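Local coordinates for C protein alpha-antigen (Streptococcus agalactiae, PDB 1YWM), which is a cell-wall-anchored surface protein that may play a role in virulence and immunity, represented here by its N-terminal domain, at residues A[128-131]-A[132-136]; A[166-169]-A[170-174]. One frame throughout, in Å; residues are numbered along the deposited sequence.

Interaction 1: A[128-131]-A[132-136]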
# COMPACT_ATOMS: atom_id res chain seq x y z
N ASP A 128 -12.54 -5.35 -0.10
CA ASP A 128 -13.82 -5.97 -0.43
C ASP A 128 -14.45 -6.56 0.81
O ASP A 128 -15.64 -6.38 1.04
CB ASP A 128 -13.61 -7.13 -1.42
CG ASP A 128 -13.36 -6.66 -2.82
OD1 ASP A 128 -13.60 -5.46 -3.10
OD2 ASP A 128 -12.94 -7.42 -3.71
N LYS A 129 -13.66 -7.29 1.58
CA LYS A 129 -14.15 -7.87 2.84
C LYS A 129 -14.70 -6.80 3.78
O LYS A 129 -15.77 -6.97 4.42
CB LYS A 129 -13.06 -8.70 3.53
CG LYS A 129 -13.56 -9.56 4.67
CD LYS A 129 -14.56 -10.63 4.14
CE LYS A 129 -14.89 -11.70 5.18
NZ LYS A 129 -15.33 -11.11 6.48
N ILE A 130 -13.96 -5.72 3.92
CA ILE A 130 -14.42 -4.63 4.76
C ILE A 130 -15.77 -4.10 4.29
O ILE A 130 -16.65 -3.85 5.13
CB ILE A 130 -13.37 -3.48 4.82
CG1 ILE A 130 -12.17 -3.89 5.69
CG2 ILE A 130 -14.05 -2.20 5.39
CD1 ILE A 130 -10.94 -2.91 5.54
N GLU A 131 -15.95 -3.93 2.98
CA GLU A 131 -17.23 -3.39 2.47
C GLU A 131 -18.36 -4.40 2.68
O GLU A 131 -19.49 -4.01 2.95
CB GLU A 131 -17.14 -3.00 0.97
CG GLU A 131 -16.27 -1.74 0.72
CD GLU A 131 -16.61 -0.58 1.65
OE1 GLU A 131 -15.68 -0.04 2.33
OE2 GLU A 131 -17.82 -0.21 1.71
N GLU A 132 -18.05 -5.68 2.58
CA GLU A 132 -19.06 -6.73 2.81
C GLU A 132 -19.54 -6.73 4.27
O GLU A 132 -20.76 -6.83 4.54
CB GLU A 132 -18.54 -8.09 2.40
CG GLU A 132 -18.26 -8.16 0.89
CD GLU A 132 -17.40 -9.34 0.49
OE1 GLU A 132 -17.22 -9.53 -0.73
OE2 GLU A 132 -16.87 -10.07 1.37
N VAL A 133 -18.61 -6.58 5.21
CA VAL A 133 -18.98 -6.55 6.64
C VAL A 133 -19.73 -5.25 6.94
O VAL A 133 -20.68 -5.23 7.72
CB VAL A 133 -17.76 -6.74 7.58
CG1 VAL A 133 -18.14 -6.61 9.07
CG2 VAL A 133 -17.08 -8.09 7.29
N ARG A 134 -19.28 -4.14 6.35
CA ARG A 134 -19.97 -2.87 6.51
C ARG A 134 -21.43 -3.00 6.07
O ARG A 134 -22.37 -2.55 6.77
CB ARG A 134 -19.28 -1.81 5.62
CG ARG A 134 -19.57 -0.38 5.97
CD ARG A 134 -18.77 0.65 5.12
NE ARG A 134 -17.31 0.59 5.33
CZ ARG A 134 -16.68 1.15 6.38
NH1 ARG A 134 -15.34 1.10 6.52
NH2 ARG A 134 -17.39 1.77 7.30
N THR A 135 -21.64 -3.62 4.91
CA THR A 135 -22.98 -3.75 4.35
C THR A 135 -23.83 -4.61 5.30
O THR A 135 -24.96 -4.26 5.64
CB THR A 135 -22.91 -4.39 2.94
OG1 THR A 135 -22.36 -3.44 2.02
CG2 THR A 135 -24.32 -4.62 2.39
N ASN A 136 -23.27 -5.72 5.72
CA ASN A 136 -23.93 -6.59 6.69
C ASN A 136 -24.28 -5.83 7.98
O ASN A 136 -25.43 -5.87 8.45
CB ASN A 136 -23.04 -7.79 6.98
CG ASN A 136 -23.70 -8.81 7.89
OD1 ASN A 136 -24.92 -8.83 8.04
ND2 ASN A 136 -22.90 -9.68 8.47

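Interaction 2: A[166-169]-A[170-174]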
# COMPACT_ATOMS: atom_id res chain seq x y z
N LYS A 166 1.89 -1.55 4.04
CA LYS A 166 1.88 -2.82 4.74
C LYS A 166 2.65 -3.90 3.97
O LYS A 166 2.89 -3.76 2.78
CB LYS A 166 0.42 -3.28 4.93
CG LYS A 166 -0.49 -2.26 5.63
CD LYS A 166 -0.06 -2.08 7.11
CE LYS A 166 -0.73 -0.86 7.74
NZ LYS A 166 -0.24 -0.49 9.12
N THR A 167 2.99 -5.00 4.64
CA THR A 167 3.31 -6.24 3.92
C THR A 167 2.04 -7.04 3.66
O THR A 167 1.00 -6.83 4.34
CB THR A 167 4.23 -7.13 4.74
OG1 THR A 167 3.57 -7.46 5.96
CG2 THR A 167 5.48 -6.38 5.16
N GLN A 168 2.10 -7.98 2.71
CA GLN A 168 0.95 -8.88 2.48
C GLN A 168 0.57 -9.74 3.70
O GLN A 168 -0.62 -10.06 3.93
CB GLN A 168 1.24 -9.79 1.29
CG GLN A 168 0.01 -10.42 0.71
CD GLN A 168 -0.97 -9.39 0.14
OE1 GLN A 168 -0.57 -8.39 -0.44
NE2 GLN A 168 -2.27 -9.64 0.30
N THR A 169 1.58 -10.14 4.47
CA THR A 169 1.33 -10.84 5.72
C THR A 169 0.44 -10.00 6.64
O THR A 169 -0.52 -10.52 7.25
CB THR A 169 2.65 -11.15 6.44
OG1 THR A 169 3.39 -12.13 5.68
CG2 THR A 169 2.35 -11.87 7.76
N ASP A 170 0.78 -8.72 6.75
CA ASP A 170 -0.02 -7.81 7.56
C ASP A 170 -1.45 -7.68 7.00
O ASP A 170 -2.42 -7.76 7.75
CB ASP A 170 0.64 -6.46 7.75
CG ASP A 170 0.19 -5.75 9.03
OD1 ASP A 170 0.51 -4.56 9.20
OD2 ASP A 170 -0.49 -6.30 9.93
N ILE A 171 -1.58 -7.46 5.69
CA ILE A 171 -2.90 -7.46 5.04
C ILE A 171 -3.73 -8.72 5.41
O ILE A 171 -4.88 -8.61 5.87
CB ILE A 171 -2.75 -7.30 3.50
CG1 ILE A 171 -2.13 -5.91 3.16
CG2 ILE A 171 -4.05 -7.63 2.76
CD1 ILE A 171 -2.92 -4.62 3.60
N ASP A 172 -3.13 -9.90 5.24
CA ASP A 172 -3.83 -11.15 5.52
C ASP A 172 -4.26 -11.23 6.99
O ASP A 172 -5.34 -11.73 7.30
CB ASP A 172 -3.00 -12.37 5.11
CG ASP A 172 -2.81 -12.48 3.59
OD1 ASP A 172 -3.50 -11.77 2.82
OD2 ASP A 172 -1.97 -13.25 3.09
N SER A 173 -3.43 -10.73 7.90
CA SER A 173 -3.81 -10.70 9.31
C SER A 173 -5.01 -9.75 9.57
O SER A 173 -5.88 -10.04 10.42
CB SER A 173 -2.61 -10.40 10.21
OG SER A 173 -2.27 -9.03 10.19
N LYS A 174 -5.09 -8.67 8.80
CA LYS A 174 -6.21 -7.73 8.95
C LYS A 174 -7.51 -8.35 8.41
O LYS A 174 -8.60 -8.00 8.85
CB LYS A 174 -5.89 -6.37 8.29
CG LYS A 174 -4.86 -5.55 9.04
CD LYS A 174 -4.43 -4.38 8.20
CE LYS A 174 -3.50 -3.38 8.92
NZ LYS A 174 -2.88 -3.81 10.21
O HOH W 1 -0.35 -2.71 10.87

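Interaction 1: A[128-131]-A[132-136]
E131 and R134, one helical turn apart, lie side by side and point the same way, their charged ends joined by a weak salt bridge. R134 NE gives its hydrogen to E131 OE1 over 3.5 Å, with an N-H...acceptor angle of 151°. The evidence for an edge-on approach is twofold: OE1 sits at the guanidinium edge near its plane, and carboxylate and guanidinium planes are only 19° apart. E131 reaches this place through a bend at chi2 (-48°), which turns the carboxylate toward R134; its OE2 then rests 3.6 Å from R134 CD. R134 bends in turn at chi3, and its NH2 makes a salt bridge with D155, so the guanidinium is shared between its own helix and the next. I130 CG2 touches R134 NH1 at 3.7 Å, a nonpolar flank to the charged group.

E132 behaves differently. Its chain, extended beyond CG, runs back over the preceding turn, where CG lies 3.2 Å from D128 O, the carbonyl that also accepts from E132 N at 2.9 Å. Its OE2 meets the methylene CD of K129 at 3.7 Å, the two side chains crossing at about a right angle. K129 NZ hydrogen-bonds N179 of helix 168-182 and also lies 3.6 Å from V133 CG2.

Backbone bonds from V133 N to K129 O and from R134 N to I130 O continue the i to i+4 pattern. With I130 and V133 packed against helices 144-163 and 168-182, this is an amphipathic helix of the antiparallel three-helix bundle.

Interaction 2: A[166-169]-A[170-174]
The K166 side chain crosses those of D170, I171 and K174 at the start of helix 168-182, and it touches them through carbon: CB and CG on I171, CD on D170 OD1, CE on K174 CE. The tightly packed part centres on buried I171, whose CD1 meets K166 CB at 3.8 Å and whose CG2 meets the Q168 amide nitrogen NE2 at 3.6 Å. T167 O accepts from I171 N at 3.0 Å.

Beside this lies a polar, water-mediated group. D170 OD1 approaches K166 CD to 3.3 Å, yet stays 4.1 Å from K166 NZ, beyond a salt bridge. A water closes that gap, donating to D170 OD1 at 2.6 Å and accepting from the NZ atoms of both lysines. It thus joins K166 and K174 to one carboxylate, which probably steadies their charges; D170 OD2 adds a weak salt bridge to K174 NZ, and D160 of helix 144-163 pairs with K166 NZ.

The loose side carries exposed T167, T169 and D172. With chi1 at 61°, T167 OG1 stands between the backbone N and the carbonyl carbon and accepts from D170 N at 3.2 Å, an N-cap bond with an N-H...acceptor angle of 160°. Q168 NE2 comes only to 3.5 Å from D172 OD1, amide and carboxylate planes 66° apart.

The inner face reaches both the sandwich and the bundle: Q168 and I171 touch Y121 of strand 113-121, Q168 OE1 accepts from D122 N, and I171 and K174 pack on L126 of helix 124-137 and I161 of helix 144-163.

From the N terminus, the chain completes the beta sandwich with strand 113-121 and enters helix 124-137, where interaction 1 occupies successive turns. It then follows helix 144-163 before interaction 2 begins helix 168-182. Both contacts are local, between contiguous segments, so neither closes a long loop; they come in series, without nesting or crossing. The centres of interaction 1 and interaction 2 are about 18 Å apart, and the two do not touch. Helix 144-163 bridges them, providing D155 to the first and D160 to the second. Interaction 1 belongs to the bundle, whereas interaction 2 also borders the sandwich at its junction with the helices.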